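PDB 4TPV: hookworm platelet inhibitor 1 from Ancylostoma caninum, which inhibits platelet aggregation and the adhesion of resting platelets to fibrinogen and collagen, perhaps by binding the integrins that recognise these ligands. Local coordinates for residues E17-L22 with V133-G138; R27-R32 with S87-I92. All blocks are in the same frame, centred on the assembly; numbering follows the deposited sequence. Where two conformers were deposited one is given.

Interaction 1: E17-L22 with V133-G138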
ATOM      1  N   GLU A  17       3.922   6.602   9.862  1.00 14.73           N
ATOM      2  CA  GLU A  17       3.510   7.769   9.100  1.00 14.90           C
ATOM      3  C   GLU A  17       4.272   7.860   7.772  1.00 12.86           C
ATOM      4  O   GLU A  17       3.676   8.155   6.738  1.00 12.77           O
ATOM      5  CB  GLU A  17       3.714   9.043   9.936  1.00 14.34           C
ATOM      6  CG  GLU A  17       3.013  10.261   9.377  1.00 21.31           C
ATOM      7  CD  GLU A  17       3.108  11.456  10.315  1.00 34.97           C
ATOM      8  OE1 GLU A  17       4.167  11.626  10.962  1.00 42.73           O
ATOM      9  OE2 GLU A  17       2.121  12.216  10.417  1.00 40.52           O
ATOM     10  N   MET A  18       5.570   7.572   7.787  1.00 10.67           N
ATOM     11  CA  MET A  18       6.363   7.607   6.569  1.00 10.46           C
ATOM     12  C   MET A  18       5.802   6.590   5.580  1.00 10.68           C
ATOM     13  O   MET A  18       5.599   6.908   4.430  1.00 10.57           O
ATOM     14  CB  MET A  18       7.841   7.339   6.847  1.00 12.01           C
ATOM     15  CG  MET A  18       8.542   8.489   7.569  1.00 14.69           C
ATOM     16  SD  MET A  18      10.164   7.948   8.142  1.00 19.61           S
ATOM     17  CE  MET A  18      10.668   9.362   9.141  1.00 13.99           C
ATOM     18  N   PHE A  19       5.495   5.385   6.042  1.00  9.40           N
ATOM     19  CA  PHE A  19       4.931   4.382   5.140  1.00  8.11           C
ATOM     20  C   PHE A  19       3.614   4.856   4.528  1.00  7.54           C
ATOM     21  O   PHE A  19       3.384   4.708   3.326  1.00  9.63           O
ATOM     22  CB  PHE A  19       4.701   3.063   5.881  1.00 10.75           C
ATOM     23  CG  PHE A  19       5.892   2.142   5.896  1.00  9.38           C
ATOM     24  CD1 PHE A  19       6.326   1.523   4.740  1.00 13.25           C
ATOM     25  CD2 PHE A  19       6.531   1.844   7.084  1.00 13.35           C
ATOM     26  CE1 PHE A  19       7.410   0.644   4.769  1.00 15.66           C
ATOM     27  CE2 PHE A  19       7.606   0.971   7.116  1.00 12.83           C
ATOM     28  CZ  PHE A  19       8.045   0.366   5.946  1.00 11.17           C
ATOM     29  N   THR A  20       2.742   5.407   5.361  1.00 10.79           N
ATOM     30  CA  THR A  20       1.411   5.800   4.908  1.00  9.96           C
ATOM     31  C   THR A  20       1.489   6.954   3.906  1.00 11.60           C
ATOM     32  O   THR A  20       0.855   6.915   2.856  1.00 13.87           O
ATOM     33  CB  THR A  20       0.535   6.206   6.086  1.00 16.36           C
ATOM     34  OG1 THR A  20       0.566   5.157   7.071  1.00 12.28           O
ATOM     35  CG2 THR A  20      -0.911   6.462   5.623  1.00 11.15           C
ATOM     36  N   GLU A  21       2.271   7.977   4.239  1.00 12.96           N
ATOM     37  CA  GLU A  21       2.407   9.120   3.338  1.00 12.28           C
ATOM     38  C   GLU A  21       3.025   8.735   2.001  1.00 11.62           C
ATOM     39  O   GLU A  21       2.605   9.234   0.935  1.00  9.29           O
ATOM     40  CB  GLU A  21       3.247  10.220   3.989  1.00 17.47           C
ATOM     41  CG  GLU A  21       3.216  11.561   3.230  1.00 18.20           C
ATOM     42  CD  GLU A  21       4.113  11.608   1.999  1.00 24.06           C
ATOM     43  OE1 GLU A  21       5.167  10.934   1.979  1.00 25.92           O
ATOM     44  OE2 GLU A  21       3.749  12.326   1.039  1.00 22.13           O
ATOM     45  N   LEU A  22       4.041   7.875   2.042  1.00 12.91           N
ATOM     46  CA  LEU A  22       4.701   7.429   0.817  1.00 12.58           C
ATOM     47  C   LEU A  22       3.703   6.727  -0.106  1.00 11.03           C
ATOM     48  O   LEU A  22       3.595   7.052  -1.293  1.00  9.38           O
ATOM     49  CB  LEU A  22       5.863   6.502   1.152  1.00 12.77           C
ATOM     50  CG  LEU A  22       6.891   6.305   0.046  1.00 16.00           C
ATOM     51  CD1 LEU A  22       7.585   7.650  -0.234  1.00 12.92           C
ATOM     52  CD2 LEU A  22       7.898   5.257   0.503  1.00 17.26           C
ATOM     53  N   VAL A 133      10.995  -6.297   5.021  1.00  9.50           N
ATOM     54  CA  VAL A 133       9.919  -5.358   5.212  1.00  8.21           C
ATOM     55  C   VAL A 133       8.687  -5.988   4.593  1.00 11.97           C
ATOM     56  O   VAL A 133       8.741  -6.448   3.443  1.00 11.26           O
ATOM     57  CB  VAL A 133      10.204  -4.014   4.535  1.00  9.75           C
ATOM     58  CG1 VAL A 133       9.017  -3.077   4.726  1.00 12.21           C
ATOM     59  CG2 VAL A 133      11.488  -3.408   5.083  1.00 10.33           C
ATOM     60  N   VAL A 134       7.588  -6.031   5.341  1.00  9.45           N
ATOM     61  CA  VAL A 134       6.325  -6.598   4.841  1.00  8.22           C
ATOM     62  C   VAL A 134       5.208  -5.609   5.085  1.00 10.63           C
ATOM     63  O   VAL A 134       5.078  -5.080   6.191  1.00 10.79           O
ATOM     64  CB  VAL A 134       5.975  -7.937   5.548  1.00  8.22           C
ATOM     65  CG1 VAL A 134       4.576  -8.381   5.181  1.00  8.11           C
ATOM     66  CG2 VAL A 134       7.018  -9.006   5.233  1.00 13.13           C
ATOM     67  N   CYS A 135       4.406  -5.352   4.059  1.00  8.17           N
ATOM     68  CA  CYS A 135       3.199  -4.573   4.235  1.00  8.25           C
ATOM     69  C   CYS A 135       1.999  -5.408   3.809  1.00 10.37           C
ATOM     70  O   CYS A 135       2.057  -6.152   2.830  1.00  9.93           O
ATOM     71  CB  CYS A 135       3.249  -3.272   3.436  1.00  7.19           C
ATOM     72  SG  CYS A 135       4.419  -2.015   4.039  1.00 10.04           S
ATOM     73  N   GLN A 136       0.930  -5.285   4.583  1.00  8.21           N
ATOM     74  CA  GLN A 136      -0.324  -5.960   4.324  1.00  7.53           C
ATOM     75  C   GLN A 136      -1.365  -4.901   4.002  1.00  7.63           C
ATOM     76  O   GLN A 136      -1.391  -3.822   4.616  1.00  8.21           O
ATOM     77  CB  GLN A 136      -0.750  -6.805   5.546  1.00 10.73           C
ATOM     78  CG  GLN A 136       0.169  -7.989   5.813  1.00 12.84           C
ATOM     79  CD  GLN A 136      -0.291  -9.249   5.119  1.00 19.18           C
ATOM     80  OE1 GLN A 136      -1.319  -9.257   4.435  1.00 21.04           O
ATOM     81  NE2 GLN A 136       0.470 -10.333   5.288  1.00 16.11           N
ATOM     82  N   TYR A 137      -2.209  -5.197   3.019  1.00  7.37           N
ATOM     83  CA  TYR A 137      -3.194  -4.239   2.547  1.00 11.29           C
ATOM     84  C   TYR A 137      -4.617  -4.754   2.705  1.00  8.65           C
ATOM     85  O   TYR A 137      -4.861  -5.966   2.865  1.00  9.46           O
ATOM     86  CB  TYR A 137      -2.913  -3.896   1.076  1.00  9.35           C
ATOM     87  CG  TYR A 137      -1.504  -3.384   0.863  1.00  8.25           C
ATOM     88  CD1 TYR A 137      -1.192  -2.048   1.061  1.00 11.34           C
ATOM     89  CD2 TYR A 137      -0.468  -4.256   0.522  1.00  7.03           C
ATOM     90  CE1 TYR A 137       0.130  -1.574   0.890  1.00 13.04           C
ATOM     91  CE2 TYR A 137       0.840  -3.794   0.351  1.00  9.35           C
ATOM     92  CZ  TYR A 137       1.128  -2.449   0.521  1.00  8.85           C
ATOM     93  OH  TYR A 137       2.424  -2.000   0.338  1.00  9.30           O
ATOM     94  N   GLY A 138      -5.570  -3.826   2.659  1.00  8.17           N
ATOM     95  CA  GLY A 138      -6.980  -4.188   2.715  1.00  9.98           C
ATOM     96  C   GLY A 138      -7.868  -3.124   2.094  1.00 11.12           C
ATOM     97  O   GLY A 138      -7.433  -1.996   1.877  1.00 11.06           O
TER

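Interaction 2: R27-R32 with S87-I92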
ATOM      1  N   ARG A  27      -0.026   6.829  -4.752  1.00  9.55           N
ATOM      2  CA  ARG A  27      -1.385   6.662  -5.277  1.00  9.32           C
ATOM      3  C   ARG A  27      -1.925   7.960  -5.920  1.00  8.27           C
ATOM      4  O   ARG A  27      -2.636   7.919  -6.923  1.00  7.53           O
ATOM      5  CB  ARG A  27      -2.313   6.145  -4.152  1.00  7.08           C
ATOM      6  CG  ARG A  27      -1.966   4.722  -3.723  1.00  9.40           C
ATOM      7  CD  ARG A  27      -2.671   4.302  -2.422  1.00  7.48           C
ATOM      8  NE  ARG A  27      -4.122   4.225  -2.592  1.00  8.72           N
ATOM      9  CZ  ARG A  27      -4.760   3.175  -3.118  1.00 10.86           C
ATOM     10  NH1 ARG A  27      -4.064   2.118  -3.529  1.00  7.12           N
ATOM     11  NH2 ARG A  27      -6.083   3.194  -3.268  1.00  9.83           N
ATOM     12  N   ALA A  28      -1.570   9.116  -5.356  1.00  9.50           N
ATOM     13  CA  ALA A  28      -1.941  10.400  -5.952  1.00 10.77           C
ATOM     14  C   ALA A  28      -1.227  10.620  -7.295  1.00 11.69           C
ATOM     15  O   ALA A  28      -1.833  11.086  -8.256  1.00 11.62           O
ATOM     16  CB  ALA A  28      -1.617  11.534  -4.984  1.00  9.53           C
ATOM     17  N   ALA A  29       0.064  10.305  -7.341  1.00  9.68           N
ATOM     18  CA  ALA A  29       0.815  10.422  -8.591  1.00 10.34           C
ATOM     19  C   ALA A  29       0.196   9.499  -9.614  1.00 11.48           C
ATOM     20  O   ALA A  29      -0.022   9.875 -10.766  1.00 11.80           O
ATOM     21  CB  ALA A  29       2.284  10.081  -8.376  1.00 11.99           C
ATOM     22  N   PHE A  30      -0.092   8.275  -9.188  1.00  9.14           N
ATOM     23  CA  PHE A  30      -0.670   7.307 -10.103  1.00  9.14           C
ATOM     24  C   PHE A  30      -2.047   7.757 -10.584  1.00  9.39           C
ATOM     25  O   PHE A  30      -2.352   7.671 -11.782  1.00 12.70           O
ATOM     26  CB  PHE A  30      -0.764   5.934  -9.439  1.00 10.47           C
ATOM     27  CG  PHE A  30      -0.936   4.822 -10.423  1.00  9.57           C
ATOM     28  CD1 PHE A  30      -2.193   4.445 -10.845  1.00 10.76           C
ATOM     29  CD2 PHE A  30       0.167   4.160 -10.919  1.00  9.38           C
ATOM     30  CE1 PHE A  30      -2.345   3.406 -11.751  1.00 13.31           C
ATOM     31  CE2 PHE A  30       0.027   3.125 -11.816  1.00 10.21           C
ATOM     32  CZ  PHE A  30      -1.225   2.755 -12.242  1.00 10.37           C
ATOM     33  N   ALA A  31      -2.877   8.276  -9.684  1.00  9.77           N
ATOM     34  CA  ALA A  31      -4.238   8.677 -10.054  1.00  8.42           C
ATOM     35  C   ALA A  31      -4.248   9.817 -11.074  1.00  9.33           C
ATOM     36  O   ALA A  31      -5.082   9.838 -11.983  1.00 13.34           O
ATOM     37  CB  ALA A  31      -5.046   9.093  -8.796  1.00 10.24           C
ATOM     38  N   ARG A  32      -3.342  10.770 -10.898  1.00 12.52           N
ATOM     39  CA  ARG A  32      -3.279  11.902 -11.812  1.00 11.70           C
ATOM     40  C   ARG A  32      -2.706  11.490 -13.160  1.00 14.42           C
ATOM     41  O   ARG A  32      -3.187  11.950 -14.196  1.00 15.52           O
ATOM     42  CB  ARG A  32      -2.460  13.048 -11.207  1.00 11.56           C
ATOM     43  CG  ARG A  32      -2.400  14.297 -12.112  1.00 14.91           C
ATOM     44  CD  ARG A  32      -3.746  15.063 -12.121  1.00 18.05           C
ATOM     45  NE  ARG A  32      -3.965  15.861 -10.920  1.00 22.31           N
ATOM     46  CZ  ARG A  32      -5.133  16.395 -10.574  1.00 24.96           C
ATOM     47  NH1 ARG A  32      -6.201  16.221 -11.342  1.00 24.67           N
ATOM     48  NH2 ARG A  32      -5.238  17.103  -9.452  1.00 24.09           N
ATOM     49  N   SER A  87      11.623   0.140  -4.133  1.00  9.45           N
ATOM     50  CA  SER A  87      11.701  -1.163  -4.770  0.67  8.57           C
ATOM     51  C   SER A  87      10.336  -1.552  -5.330  1.00 11.19           C
ATOM     52  O   SER A  87      10.244  -1.999  -6.466  1.00 11.83           O
ATOM     53  CB  SER A  87      12.190  -2.234  -3.789  0.67 13.40           C
ATOM     54  OG  SER A  87      12.459  -3.442  -4.484  0.67 13.94           O
ATOM     55  N   TRP A  88       9.283  -1.370  -4.540  1.00  9.99           N
ATOM     56  CA  TRP A  88       7.941  -1.723  -4.986  1.00  9.56           C
ATOM     57  C   TRP A  88       7.457  -0.784  -6.102  1.00  9.36           C
ATOM     58  O   TRP A  88       6.892  -1.228  -7.102  1.00  9.33           O
ATOM     59  CB  TRP A  88       6.977  -1.719  -3.794  1.00 10.85           C
ATOM     60  CG  TRP A  88       7.362  -2.730  -2.748  1.00  9.80           C
ATOM     61  CD1 TRP A  88       8.159  -3.806  -2.923  1.00  7.23           C
ATOM     62  CD2 TRP A  88       6.979  -2.735  -1.362  1.00  7.60           C
ATOM     63  NE1 TRP A  88       8.300  -4.505  -1.741  1.00  8.93           N
ATOM     64  CE2 TRP A  88       7.586  -3.855  -0.766  1.00  8.13           C
ATOM     65  CE3 TRP A  88       6.200  -1.891  -0.572  1.00  8.93           C
ATOM     66  CZ2 TRP A  88       7.409  -4.178   0.581  1.00  9.24           C
ATOM     67  CZ3 TRP A  88       6.027  -2.204   0.763  1.00  9.88           C
ATOM     68  CH2 TRP A  88       6.630  -3.335   1.329  1.00  9.56           C
ATOM     69  N   TRP A  89       7.667   0.520  -5.937  1.00  9.59           N
ATOM     70  CA  TRP A  89       7.239   1.469  -6.976  1.00  8.79           C
ATOM     71  C   TRP A  89       7.894   1.205  -8.334  1.00 11.75           C
ATOM     72  O   TRP A  89       7.254   1.361  -9.383  1.00 11.10           O
ATOM     73  CB  TRP A  89       7.535   2.912  -6.533  1.00  9.16           C
ATOM     74  CG  TRP A  89       7.296   3.916  -7.639  1.00 14.63           C
ATOM     75  CD1 TRP A  89       8.216   4.389  -8.526  1.00 16.74           C
ATOM     76  CD2 TRP A  89       6.054   4.544  -7.980  1.00 12.68           C
ATOM     77  NE1 TRP A  89       7.632   5.289  -9.383  1.00 15.95           N
ATOM     78  CE2 TRP A  89       6.302   5.398  -9.074  1.00 15.04           C
ATOM     79  CE3 TRP A  89       4.759   4.476  -7.460  1.00 14.80           C
ATOM     80  CZ2 TRP A  89       5.300   6.180  -9.655  1.00 17.06           C
ATOM     81  CZ3 TRP A  89       3.770   5.242  -8.031  1.00 17.84           C
ATOM     82  CH2 TRP A  89       4.043   6.085  -9.124  1.00 19.66           C
ATOM     83  N   SER A  90       9.157   0.779  -8.316  1.00  9.13           N
ATOM     84  CA  SER A  90       9.896   0.548  -9.561  0.51 10.09           C
ATOM     85  C   SER A  90       9.238  -0.490 -10.481  1.00 10.48           C
ATOM     86  O   SER A  90       9.539  -0.545 -11.678  1.00 12.88           O
ATOM     87  CB  SER A  90      11.332   0.127  -9.251  0.51 11.42           C
ATOM     88  OG  SER A  90      12.068   1.215  -8.710  0.51 14.97           O
ATOM     89  N   GLU A  91       8.323  -1.291  -9.949  1.00  7.66           N
ATOM     90  CA  GLU A  91       7.630  -2.278 -10.764  1.00  8.06           C
ATOM     91  C   GLU A  91       6.679  -1.624 -11.749  1.00 10.73           C
ATOM     92  O   GLU A  91       6.154  -2.281 -12.651  1.00 10.99           O
ATOM     93  CB  GLU A  91       6.865  -3.266  -9.876  1.00 10.93           C
ATOM     94  CG  GLU A  91       7.777  -4.137  -9.048  1.00  8.41           C
ATOM     95  CD  GLU A  91       7.016  -5.177  -8.258  1.00 12.87           C
ATOM     96  OE1 GLU A  91       5.775  -5.042  -8.163  1.00 11.59           O
ATOM     97  OE2 GLU A  91       7.657  -6.140  -7.777  1.00 15.26           O
ATOM     98  N   ILE A  92       6.431  -0.333 -11.550  1.00  9.60           N
ATOM     99  CA  ILE A  92       5.535   0.396 -12.439  1.00  9.94           C
ATOM    100  C   ILE A  92       5.947   0.230 -13.907  1.00  7.90           C
ATOM    101  O   ILE A  92       5.092   0.213 -14.793  1.00  9.41           O
ATOM    102  CB  ILE A  92       5.475   1.898 -12.042  1.00 10.45           C
ATOM    103  CG1 ILE A  92       4.252   2.562 -12.659  1.00 13.32           C
ATOM    104  CG2 ILE A  92       6.798   2.623 -12.363  1.00 13.61           C
ATOM    105  CD1 ILE A  92       4.102   4.038 -12.253  1.00 17.41           C
TER

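Interaction 1: E17-L22 with V133-G138
Phe-19 reaches from its helix toward strand 133-138 and brings its ring up obliquely to Cys-135 and Val-133, two residues whose side chains rise from the same face of the strand. Cys-135 SG and Val-133 CG1 approach from one side of the ring plane, but toward different parts of its rim. Cys-135 SG lies equally near CD1 and CE1 of Phe-19, 4.1 Å from each. The line from this sulfur to the ring centroid is 4.5 Å long and leans 34° from the ring normal, an oblique sulfur-aromatic contact. Val-133 meets the far end of the ring, its CG1 lying 3.8 Å from Phe-19 CZ. Because that methyl is anti to the backbone N (chi1 178°), it stands beside the carbonyl carbon, on the flank where the strand runs on to Cys-135. Phe-19 CE1 thus borders both partners. The contact is wholly apolar and buried, and the ring bridges backbones whose nearest CA atoms, those of Phe-19 and Cys-135, are 9.2 Å apart. Through its disulfide to Cys-122, the cysteine sulfur also links two antiparallel strands, 119-127 and 130-138. Leu-11 touches the same phenylalanine, Ile-80 and Trp-88 of helix 80-89 pack on Val-133 and Cys-135, and Val-134, on the other face of the strand, touches Ala-56 of helix 46-56, which lies on the opposite face of the sheet.

Interaction 2: R27-R32 with S87-I92
Arg-27 NH1 is gripped by two backbone carbonyls, those of Met-112 and Trp-114, and so tethers one side of the helix that two and three residues later presents Ala-29 and Phe-30 to Trp-89 and Ile-92. The guanidinium gains a third hold where NE bonds to Arg-40 O. Across the contact everything is apolar. Ile-92 reaches out with its chain extended (chi1 -162°, chi2 177°), which carries CD1 to the edge of the Phe-30 ring, near the ring plane and 4.2 Å from both CD2 and CE2 of that phenylalanine. The same methyl lies 3.5 Å above the plane of the Trp-89 indole, displaced toward its rim, filling the angle between the two aromatic groups. Trp-89 in turn directs its six-membered ring at the helix, where CH2 comes within 4.4 Å of Ala-29 CB. Tyr-26 stacks on Trp-89 and Tyr-34 on Phe-30, which extends the aromatic packing along helix 13-34. The turn bringing Ile-92 back over Trp-89 is closed by Ile-92 N to Trp-89 O, 2.9 Å. Packing of this kind, of a long helix on another helix and its following 3-10 turn, belongs to the alpha-beta-alpha sandwich of the CAP domain.

The two contacts share helix 13-34, whose earlier turns pack on the central strand 130-138 in interaction 1 and whose later turns meet Trp-89 of helix 80-89 and Ile-92 of the 3-10 segment that follows in interaction 2. Their centres are about 13 Å apart, and along the chain interaction 2 is nested within the loop that interaction 1 closes. Trp-88 joins them directly: its CZ3 packs 3.7 Å from Cys-135 SG and 3.6 Å from Tyr-137 OH. Helices 13-34 and 80-89 are thus held both to the sheet and to each other, as part of one outer layer of the CAP sandwich in this monomeric, secreted protein.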